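Local atomic coordinates of Ton_1535 (Thermococcus onnurineus, PDB entry 3ZPJ), a protein that is of unknown function but folds as an alpha-solenoid of stacked helices, with a left-handed helical turn in an otherwise right-handed array. Residues Glu58-Ile63 against Ser78-Thr83; Lys301-Ile306 against Glu314-Ile319. All coordinates share one frame; numbering follows the deposited sequence.

Contact 1. Residues Glu58-Ile63 against Ser78-Thr83; sequences EDAMYI and SIIAST
A small apolar contact joins two consecutive, roughly antiparallel helices, 53-66 and 70-86, which form a helical hairpin of the alpha-solenoid; it turns on one side chain, I80, reaching across to A60 and M61. The backbones come nearest at M61 and I80, whose CA atoms are 7.3 Å apart. With CG1 of I80 beside its own backbone N (chi1 -69°) and CD1 extended beyond it (chi2 167°), the longer branch crosses the gap end-on and meets main chain rather than side chain: I80 CD1 rests 3.7 Å from A60 O and 3.8 Å from M61 CA. The other touches are looser. A60 CB points at the facing helix and comes to 4.4 Å from I80 CG1, while the extended thioether of M61 brings CE to 4.3 Å from I80 CG2. Within helix 70-86, T83 OG1 donates to I80 O over 3.2 Å, tilted 35° from the carbonyl plane, a bond back to the preceding turn. F96 of helix 90-104 touches both M61 and I80; helix 29-45 packs on I63, I79 and T83, and helix 110-126 meets S78 and I79.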
loop_
_atom_site.group_PDB
_atom_site.type_symbol
_atom_site.label_atom_id
_atom_site.label_comp_id
_atom_site.label_asym_id
_atom_site.label_seq_id
_atom_site.Cartn_x
_atom_site.Cartn_y
_atom_site.Cartn_z
ATOM N N GLU A 58 -21.650 14.900 -15.969
ATOM C CA GLU A 58 -21.831 16.093 -16.800
ATOM C C GLU A 58 -21.783 17.384 -15.978
ATOM O O GLU A 58 -21.221 18.382 -16.420
ATOM C CB GLU A 58 -23.158 16.045 -17.566
ATOM C CG GLU A 58 -23.206 15.117 -18.765
ATOM C CD GLU A 58 -24.588 15.125 -19.429
ATOM O OE1 GLU A 58 -25.570 15.550 -18.773
ATOM O OE2 GLU A 58 -24.696 14.717 -20.607
ATOM N N ASP A 59 -22.397 17.377 -14.799
ATOM C CA ASP A 59 -22.428 18.579 -13.969
ATOM C C ASP A 59 -21.047 18.901 -13.429
ATOM O O ASP A 59 -20.620 20.062 -13.410
ATOM C CB ASP A 59 -23.399 18.410 -12.814
ATOM C CG ASP A 59 -24.823 18.392 -13.266
ATOM O OD1 ASP A 59 -25.091 18.813 -14.415
ATOM O OD2 ASP A 59 -25.673 17.956 -12.469
ATOM N N ALA A 60 -20.356 17.849 -13.004
ATOM C CA ALA A 60 -18.994 17.960 -12.519
ATOM C C ALA A 60 -18.086 18.427 -13.649
ATOM O O ALA A 60 -17.297 19.355 -13.468
ATOM C CB ALA A 60 -18.519 16.620 -11.933
ATOM N N MET A 61 -18.219 17.803 -14.819
ATOM C CA MET A 61 -17.433 18.198 -15.989
ATOM C C MET A 61 -17.696 19.654 -16.350
ATOM O O MET A 61 -16.796 20.370 -16.761
ATOM C CB MET A 61 -17.733 17.299 -17.196
ATOM C CG MET A 61 -17.101 15.909 -17.127
ATOM S SD MET A 61 -17.741 14.762 -18.370
ATOM C CE MET A 61 -16.755 13.351 -17.964
ATOM N N TYR A 62 -18.934 20.093 -16.198
ATOM C CA TYR A 62 -19.298 21.470 -16.539
ATOM C C TYR A 62 -18.635 22.454 -15.580
ATOM O O TYR A 62 -18.135 23.495 -15.992
ATOM C CB TYR A 62 -20.815 21.632 -16.496
ATOM C CG TYR A 62 -21.320 23.056 -16.605
ATOM C CD1 TYR A 62 -21.067 23.823 -17.733
ATOM C CD2 TYR A 62 -22.091 23.616 -15.595
ATOM C CE1 TYR A 62 -21.547 25.120 -17.842
ATOM C CE2 TYR A 62 -22.581 24.907 -15.696
ATOM C CZ TYR A 62 -22.306 25.655 -16.822
ATOM O OH TYR A 62 -22.781 26.944 -16.927
ATOM N N ILE A 63 -18.636 22.114 -14.297
ATOM C CA ILE A 63 -18.007 22.961 -13.296
ATOM C C ILE A 63 -16.501 23.104 -13.558
ATOM O O ILE A 63 -15.949 24.204 -13.487
ATOM C CB ILE A 63 -18.296 22.441 -11.883
ATOM C CG1 ILE A 63 -19.792 22.581 -11.592
ATOM C CG2 ILE A 63 -17.474 23.192 -10.854
ATOM C CD1 ILE A 63 -20.235 22.019 -10.276
ATOM N N SER A 78 -8.546 16.130 -12.274
ATOM C CA SER A 78 -7.972 14.952 -11.609
ATOM C C SER A 78 -9.020 14.191 -10.836
ATOM O O SER A 78 -9.083 12.961 -10.902
ATOM C CB SER A 78 -6.859 15.349 -10.648
ATOM O OG SER A 78 -5.757 15.856 -11.354
ATOM N N ILE A 79 -9.833 14.930 -10.090
ATOM C CA ILE A 79 -10.951 14.350 -9.349
ATOM C C ILE A 79 -11.896 13.590 -10.282
ATOM O O ILE A 79 -12.245 12.434 -10.038
ATOM C CB ILE A 79 -11.682 15.431 -8.562
ATOM C CG1 ILE A 79 -10.680 16.114 -7.617
ATOM C CG2 ILE A 79 -12.879 14.847 -7.787
ATOM C CD1 ILE A 79 -11.285 17.150 -6.696
ATOM N N ILE A 80 -12.268 14.229 -11.378
ATOM C CA ILE A 80 -13.110 13.596 -12.379
ATOM C C ILE A 80 -12.421 12.363 -12.966
ATOM O O ILE A 80 -13.048 11.323 -13.178
ATOM C CB ILE A 80 -13.445 14.609 -13.488
ATOM C CG1 ILE A 80 -14.374 15.692 -12.915
ATOM C CG2 ILE A 80 -14.032 13.908 -14.705
ATOM C CD1 ILE A 80 -14.543 16.906 -13.798
ATOM N N ALA A 81 -11.120 12.491 -13.202
ATOM C CA ALA A 81 -10.328 11.432 -13.833
ATOM C C ALA A 81 -10.256 10.151 -13.013
ATOM O O ALA A 81 -10.417 9.070 -13.553
ATOM C CB ALA A 81 -8.923 11.925 -14.134
ATOM N N SER A 82 -9.992 10.272 -11.715
ATOM C CA SER A 82 -9.885 9.079 -10.883
ATOM C C SER A 82 -11.241 8.405 -10.663
ATOM O O SER A 82 -11.304 7.182 -10.604
ATOM C CB SER A 82 -9.143 9.335 -9.555
ATOM O OG SER A 82 -9.811 10.264 -8.732
ATOM N N THR A 83 -12.327 9.176 -10.605
ATOM C CA THR A 83 -13.640 8.560 -10.432
ATOM C C THR A 83 -14.086 7.783 -11.682
ATOM O O THR A 83 -14.725 6.726 -11.571
ATOM C CB THR A 83 -14.730 9.566 -9.956
ATOM O OG1 THR A 83 -15.199 10.335 -11.057
ATOM C CG2 THR A 83 -14.173 10.502 -8.908
#

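Contact 2. Residues Lys301-Ile306 against Glu314-Ile319; sequences KFAKEI and EALKAI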
loop_
_atom_site.group_PDB
_atom_site.type_symbol
_atom_site.label_atom_id
_atom_site.label_comp_id
_atom_site.label_asym_id
_atom_site.label_seq_id
_atom_site.Cartn_x
_atom_site.Cartn_y
_atom_site.Cartn_z
ATOM N N LYS A 301 10.735 -29.119 8.998
ATOM C CA LYS A 301 9.879 -30.023 8.226
ATOM C C LYS A 301 9.745 -29.492 6.812
ATOM O O LYS A 301 9.889 -30.234 5.837
ATOM C CB LYS A 301 8.476 -30.126 8.814
ATOM C CG LYS A 301 8.359 -30.679 10.209
ATOM C CD LYS A 301 6.912 -30.521 10.673
ATOM C CE LYS A 301 6.719 -31.041 12.075
ATOM N NZ LYS A 301 7.322 -32.388 12.208
ATOM N N PHE A 302 9.466 -28.195 6.700
ATOM C CA PHE A 302 9.314 -27.589 5.385
ATOM C C PHE A 302 10.608 -27.535 4.578
ATOM O O PHE A 302 10.625 -27.963 3.426
ATOM C CB PHE A 302 8.628 -26.229 5.484
ATOM C CG PHE A 302 7.153 -26.340 5.682
ATOM C CD1 PHE A 302 6.312 -26.501 4.598
ATOM C CD2 PHE A 302 6.611 -26.337 6.947
ATOM C CE1 PHE A 302 4.952 -26.631 4.770
ATOM C CE2 PHE A 302 5.257 -26.462 7.123
ATOM C CZ PHE A 302 4.426 -26.613 6.032
ATOM N N ALA A 303 11.686 -27.058 5.192
ATOM C CA ALA A 303 12.974 -26.986 4.519
ATOM C C ALA A 303 13.383 -28.317 3.876
ATOM O O ALA A 303 13.885 -28.342 2.749
ATOM C CB ALA A 303 14.044 -26.504 5.481
ATOM N N LYS A 304 13.149 -29.426 4.571
ATOM C CA LYS A 304 13.522 -30.725 4.028
ATOM C C LYS A 304 12.677 -31.163 2.819
ATOM O O LYS A 304 13.009 -32.144 2.153
ATOM C CB LYS A 304 13.507 -31.798 5.124
ATOM C CG LYS A 304 14.397 -31.463 6.307
ATOM C CD LYS A 304 14.868 -32.712 7.032
ATOM C CE LYS A 304 14.271 -32.806 8.424
ATOM N NZ LYS A 304 15.167 -33.537 9.357
ATOM N N GLU A 305 11.598 -30.438 2.527
ATOM C CA GLU A 305 10.735 -30.797 1.400
ATOM C C GLU A 305 10.955 -29.905 0.196
ATOM O O GLU A 305 10.343 -30.121 -0.848
ATOM C CB GLU A 305 9.252 -30.771 1.798
ATOM C CG GLU A 305 8.787 -31.978 2.603
ATOM C CD GLU A 305 8.670 -33.252 1.767
ATOM O OE1 GLU A 305 7.726 -33.350 0.946
ATOM O OE2 GLU A 305 9.515 -34.159 1.939
ATOM N N ILE A 306 11.811 -28.897 0.349
ATOM C CA ILE A 306 12.190 -28.037 -0.765
ATOM C C ILE A 306 12.926 -28.848 -1.827
ATOM O O ILE A 306 13.949 -29.472 -1.547
ATOM C CB ILE A 306 13.093 -26.889 -0.305
ATOM C CG1 ILE A 306 12.362 -26.007 0.709
ATOM C CG2 ILE A 306 13.561 -26.066 -1.497
ATOM C CD1 ILE A 306 13.287 -25.059 1.453
ATOM N N GLU A 314 20.086 -23.255 1.191
ATOM C CA GLU A 314 19.962 -21.985 1.893
ATOM C C GLU A 314 19.107 -22.101 3.155
ATOM O O GLU A 314 19.525 -21.681 4.237
ATOM C CB GLU A 314 19.397 -20.914 0.956
ATOM C CG GLU A 314 20.361 -20.500 -0.149
ATOM C CD GLU A 314 19.671 -19.826 -1.333
ATOM O OE1 GLU A 314 18.748 -19.005 -1.105
ATOM O OE2 GLU A 314 20.052 -20.127 -2.492
ATOM N N ALA A 315 17.916 -22.683 3.015
ATOM C CA ALA A 315 16.973 -22.799 4.130
ATOM C C ALA A 315 17.551 -23.631 5.276
ATOM O O ALA A 315 17.351 -23.324 6.449
ATOM C CB ALA A 315 15.648 -23.379 3.653
ATOM N N LEU A 316 18.282 -24.680 4.924
ATOM C CA LEU A 316 18.870 -25.552 5.926
ATOM C C LEU A 316 19.952 -24.816 6.708
ATOM O O LEU A 316 20.115 -25.029 7.910
ATOM C CB LEU A 316 19.434 -26.810 5.266
ATOM C CG LEU A 316 18.405 -27.875 4.879
ATOM C CD1 LEU A 316 19.082 -29.099 4.242
ATOM C CD2 LEU A 316 17.603 -28.295 6.101
ATOM N N LYS A 317 20.686 -23.944 6.021
ATOM C CA LYS A 317 21.736 -23.163 6.667
ATOM C C LYS A 317 21.128 -22.220 7.697
ATOM O O LYS A 317 21.476 -22.274 8.882
ATOM C CB LYS A 317 22.552 -22.368 5.638
ATOM C CG LYS A 317 23.602 -21.461 6.275
ATOM C CD LYS A 317 24.622 -20.957 5.268
ATOM C CE LYS A 317 24.508 -19.458 5.050
ATOM N NZ LYS A 317 25.588 -18.945 4.160
ATOM N N ALA A 318 20.212 -21.370 7.234
ATOM C CA ALA A 318 19.526 -20.402 8.089
ATOM C C ALA A 318 19.032 -21.037 9.383
ATOM O O ALA A 318 19.306 -20.542 10.477
ATOM C CB ALA A 318 18.364 -19.766 7.344
ATOM N N ILE A 319 18.312 -22.144 9.251
ATOM C CA ILE A 319 17.802 -22.850 10.415
ATOM C C ILE A 319 18.944 -23.209 11.356
ATOM O O ILE A 319 18.833 -23.052 12.571
ATOM C CB ILE A 319 17.057 -24.130 10.007
ATOM C CG1 ILE A 319 15.753 -23.777 9.283
ATOM C CG2 ILE A 319 16.794 -25.010 11.225
ATOM C CD1 ILE A 319 15.104 -24.972 8.570
#
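Both isoleucines of this contact, I306 and I319, hold CG1 beside the backbone N (chi1 -61° and -69°) and run on to an extended CD1, which delivers a single methyl from each to the alanine on the facing segment. I319 CD1 ends 3.6 Å from A303 CB, and I306 CD1 lies equally close, 3.6 Å, to A315 CB. Between these two reciprocal touches the alanines face each other, A303 CB to A315 CB at 4.0 Å, and their small side chains let the backbones approach to 5.8 Å between the CA atoms. L316 adds one branch: its CB starts off along the flank, but CD2 bends in to 4.0 Å from A303 CB. A303 CB is therefore met by A315, L316 and I319. This is a helical hairpin of the alpha-solenoid, in which a type I beta turn runs from A303 to I306, and the chain then doubles back as helix 309-325. The turn is held by the backbone bond from I306 N to A303 O, 3.2 Å, and I306 O accepts from R312 NH1 in the returning helix. L300, on helix 296-303, also packs on L316 and I319. Helix 280-293 packs on the same isoleucines, with V283 and Q284 against I306 and T291 against I319.

Contact 1 comes first along the chain and closes long before contact 2 opens; their centres are 55 Å apart, on opposite sides of the chain's centre, and their nearest atoms are about 41 Å apart. They share no helix. Contact 1 joins helices 53-66 and 70-86 near the N-terminal end, contact 2 helices 296-303 and 309-325 near the C-terminal end. Each ties together helices that follow one another directly in sequence, so both are local steps in one elongated array. The helices between them separate the two contacts, as expected of a solenoid, whose ends do not meet in a common core.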